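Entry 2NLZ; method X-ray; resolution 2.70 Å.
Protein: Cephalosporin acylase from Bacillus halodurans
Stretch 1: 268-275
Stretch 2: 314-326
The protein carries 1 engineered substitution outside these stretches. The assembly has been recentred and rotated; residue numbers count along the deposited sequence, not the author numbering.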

# COMPACT_ATOMS: atom_id res chain seq x y z
N PRO D 268 -6.22 -40.44 -1.45
CA PRO D 268 -5.54 -41.19 -0.39
C PRO D 268 -4.06 -41.46 -0.69
O PRO D 268 -3.65 -41.33 -1.84
N PRO D 269 -3.27 -41.81 0.35
CA PRO D 269 -1.86 -42.16 0.29
C PRO D 269 -1.34 -42.88 -0.95
O PRO D 269 -2.10 -43.52 -1.69
N ASN D 270 -0.02 -42.83 -1.07
CA ASN D 270 0.69 -42.60 -2.31
C ASN D 270 0.76 -41.06 -2.41
O ASN D 270 1.83 -40.48 -2.24
N GLY D 271 -0.39 -40.40 -2.59
CA GLY D 271 -0.47 -38.93 -2.62
C GLY D 271 -0.42 -38.31 -1.24
O GLY D 271 -0.83 -38.93 -0.26
N GLN D 272 0.06 -37.07 -1.17
CA GLN D 272 0.34 -36.40 0.11
C GLN D 272 -0.79 -35.52 0.64
O GLN D 272 -0.60 -34.77 1.61
N GLY D 273 -1.97 -35.61 0.02
CA GLY D 273 -3.13 -34.81 0.41
C GLY D 273 -3.52 -34.98 1.87
O GLY D 273 -4.07 -34.08 2.49
N LEU D 274 -3.22 -36.17 2.40
CA LEU D 274 -3.33 -36.49 3.81
C LEU D 274 -2.90 -35.34 4.72
O LEU D 274 -3.56 -35.05 5.72
N VAL D 275 -1.78 -34.70 4.37
CA VAL D 275 -1.18 -33.63 5.18
C VAL D 275 -2.14 -32.47 5.37
O VAL D 275 -2.36 -32.02 6.49
N TYR D 314 5.11 -41.03 7.37
CA TYR D 314 4.24 -42.20 7.20
C TYR D 314 3.67 -42.45 5.80
O TYR D 314 3.42 -43.60 5.45
N VAL D 315 3.46 -41.39 5.02
CA VAL D 315 2.76 -41.52 3.73
C VAL D 315 3.64 -42.07 2.61
O VAL D 315 4.69 -41.51 2.28
N THR D 316 3.19 -43.19 2.06
CA THR D 316 3.81 -43.88 0.94
C THR D 316 2.78 -44.86 0.35
O THR D 316 1.61 -44.83 0.73
N GLU D 317 3.22 -45.71 -0.58
CA GLU D 317 2.40 -46.84 -1.06
C GLU D 317 1.66 -47.53 0.11
O GLU D 317 2.31 -48.02 1.04
N PRO D 318 0.31 -47.55 0.07
CA PRO D 318 -0.56 -48.00 1.17
C PRO D 318 -0.10 -49.28 1.88
O PRO D 318 -0.18 -49.36 3.11
N SER D 319 0.40 -50.24 1.11
CA SER D 319 0.86 -51.53 1.65
C SER D 319 2.11 -51.40 2.52
O SER D 319 2.27 -52.14 3.48
N ASP D 320 2.99 -50.46 2.18
CA ASP D 320 4.23 -50.24 2.92
C ASP D 320 4.06 -49.24 4.06
O ASP D 320 5.05 -48.91 4.73
N MET D 321 2.84 -48.75 4.27
CA MET D 321 2.57 -47.76 5.32
C MET D 321 2.56 -48.37 6.72
O MET D 321 1.96 -49.43 6.95
N SER D 322 3.24 -47.70 7.65
CA SER D 322 3.42 -48.20 9.01
C SER D 322 2.19 -47.99 9.89
O SER D 322 1.82 -48.87 10.65
N VAL D 323 1.56 -46.82 9.79
CA VAL D 323 0.28 -46.59 10.46
C VAL D 323 -0.82 -46.53 9.40
O VAL D 323 -0.54 -46.67 8.21
N SER D 324 -2.06 -46.32 9.82
CA SER D 324 -3.16 -46.22 8.87
C SER D 324 -3.61 -44.77 8.66
O SER D 324 -3.30 -43.88 9.45
N VAL D 325 -4.34 -44.57 7.57
CA VAL D 325 -4.98 -43.29 7.25
C VAL D 325 -5.97 -42.90 8.34
O VAL D 325 -6.03 -41.75 8.76
N GLU D 326 -6.74 -43.89 8.80
CA GLU D 326 -7.79 -43.68 9.80
C GLU D 326 -7.25 -43.20 11.14
O GLU D 326 -7.92 -42.43 11.85

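The contact between the two stretches is small, burying 399 Å² summed over both sides, and it is mainly apolar. Five side chains have CA-to-CB bonds pointing toward the opposite stretch: Pro269 and Leu274 from the first, Val315, Met321 and Val325 from the second. Val315 and Pro269 have the most area covered by the other stretch, 86 and 83 Å², so the packing is best read outward from these two.

Among the apolar contacts, Pro269, with a C-gamma exo ring, meets three side chains. Its CB lies 3.4 Å from SD of Met321, the shortest of these approaches, and 4.2 Å from CG1 of Val315, while its CG comes within 3.7 Å of CG2 of Val325. Met321 reaches the ring through chi1 m (-81°), chi2 t and chi3 p, yet only 11 Å² of it is covered, which fits a contact made by the end of a long side chain. Leu274, in the t, m rotamer (chi1 -160°, chi2 -75°), supplies the second apolar group: its CG is 3.9 Å from CG2 of Val315, and its CD2 is 3.8 Å from CG1 of Val325. Both valines are in the t rotamer and each touches both Pro269 and Leu274, so the four residues form a continuous apolar patch. Val325 is already helical, whereas Val315 is the first residue to leave the preceding helix.

Other contacts set side chains against backbone. CG1 of Val315 approaches O of Gly271 at 3.5 Å and O of Asn270 at 4.1 Å, so this methyl packs along the turn as well as against the proline. CG of the exposed Pro318 lies 3.9 Å from O of Pro269.

Polar pairing across the contact is limited to one backbone hydrogen bond, from N of Asn270 to O of Thr316. The 3.1 Å separation is ordinary, but the N-H...O angle of 133° makes the bond weak. It falls where the backbones run close, with CA of Asn270 4.7 Å from CA of Thr316. No side chain takes part in a hydrogen bond between the stretches. Asn270, with chi1 t, points sideways, and its OD1 is satisfied elsewhere in the structure; Thr316 (chi1 t) and Glu317 (chi1 t, chi2 p) point away, and their side-chain oxygens likewise have partners elsewhere. Neither water nor a bound group enters this account: the evidence for association is apolar packing, with a single weak backbone bond beside it.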

# COMPACT_ATOMS: atom_id res chain seq x y z
CB PRO D 268 -6.31 -42.52 -0.36
CG PRO D 268 -6.87 -42.64 -1.70
CD PRO D 268 -7.27 -41.25 -2.08
CB PRO D 269 -1.69 -43.01 1.53
CG PRO D 269 -2.50 -42.28 2.51
CD PRO D 269 -3.73 -41.82 1.75
CB ASN D 270 -0.01 -43.26 -3.51
CG ASN D 270 0.86 -43.29 -4.78
OD1 ASN D 270 0.36 -43.62 -5.86
ND2 ASN D 270 2.15 -42.96 -4.66
CB GLN D 272 1.66 -35.60 0.04
CG GLN D 272 1.59 -34.29 -0.77
CD GLN D 272 2.76 -33.36 -0.50
OE1 GLN D 272 3.24 -32.69 -1.40
NE2 GLN D 272 3.20 -33.30 0.75
CB LEU D 274 -2.45 -37.72 4.07
CG LEU D 274 -2.67 -38.59 5.30
CD1 LEU D 274 -2.16 -37.93 6.57
CD2 LEU D 274 -4.13 -38.90 5.40
CB VAL D 275 0.15 -33.13 4.57
CG1 VAL D 275 0.69 -31.96 5.36
CG2 VAL D 275 1.17 -34.26 4.54
CB TYR D 314 3.11 -42.16 8.24
CG TYR D 314 3.58 -42.10 9.67
CD1 TYR D 314 4.26 -43.17 10.26
CD2 TYR D 314 3.34 -40.97 10.45
CE1 TYR D 314 4.70 -43.11 11.58
CE2 TYR D 314 3.78 -40.90 11.77
CZ TYR D 314 4.46 -41.97 12.33
OH TYR D 314 4.88 -41.88 13.64
CB VAL D 315 2.06 -40.21 3.29
CG1 VAL D 315 1.54 -40.32 1.86
CG2 VAL D 315 0.90 -39.88 4.23
CB THR D 316 5.07 -44.64 1.38
OG1 THR D 316 5.64 -45.31 0.25
CG2 THR D 316 4.74 -45.66 2.46
CB GLU D 317 3.29 -47.87 -1.79
CG GLU D 317 2.60 -49.17 -2.17
CD GLU D 317 1.78 -49.05 -3.44
OE1 GLU D 317 0.55 -49.25 -3.37
OE2 GLU D 317 2.37 -48.75 -4.49
CB PRO D 318 -1.89 -48.25 0.47
CG PRO D 318 -1.91 -47.23 -0.61
CD PRO D 318 -0.48 -47.11 -1.09
CB SER D 319 1.11 -52.50 0.50
OG SER D 319 0.06 -52.46 -0.45
CB ASP D 320 5.36 -49.79 1.99
CG ASP D 320 5.90 -50.92 1.11
OD1 ASP D 320 7.11 -51.20 1.16
OD2 ASP D 320 5.11 -51.53 0.36
CB MET D 321 1.26 -47.01 5.07
CG MET D 321 1.39 -45.88 4.06
SD MET D 321 -0.10 -44.88 3.84
CE MET D 321 -0.38 -44.28 5.51
CB SER D 322 4.65 -47.55 9.64
OG SER D 322 5.06 -48.23 10.81
CB VAL D 323 0.28 -45.30 11.32
CG1 VAL D 323 1.24 -45.45 12.48
CG2 VAL D 323 0.64 -44.08 10.49
CB SER D 324 -4.34 -47.12 9.26
OG SER D 324 -5.16 -46.51 10.24
CB VAL D 325 -5.72 -43.39 5.90
CG1 VAL D 325 -6.27 -42.04 5.50
CG2 VAL D 325 -4.79 -43.94 4.83
CB GLU D 326 -8.59 -44.98 10.00
CG GLU D 326 -9.56 -45.33 8.86
CD GLU D 326 -8.89 -45.97 7.64
OE1 GLU D 326 -7.72 -46.42 7.74
OE2 GLU D 326 -9.54 -46.03 6.58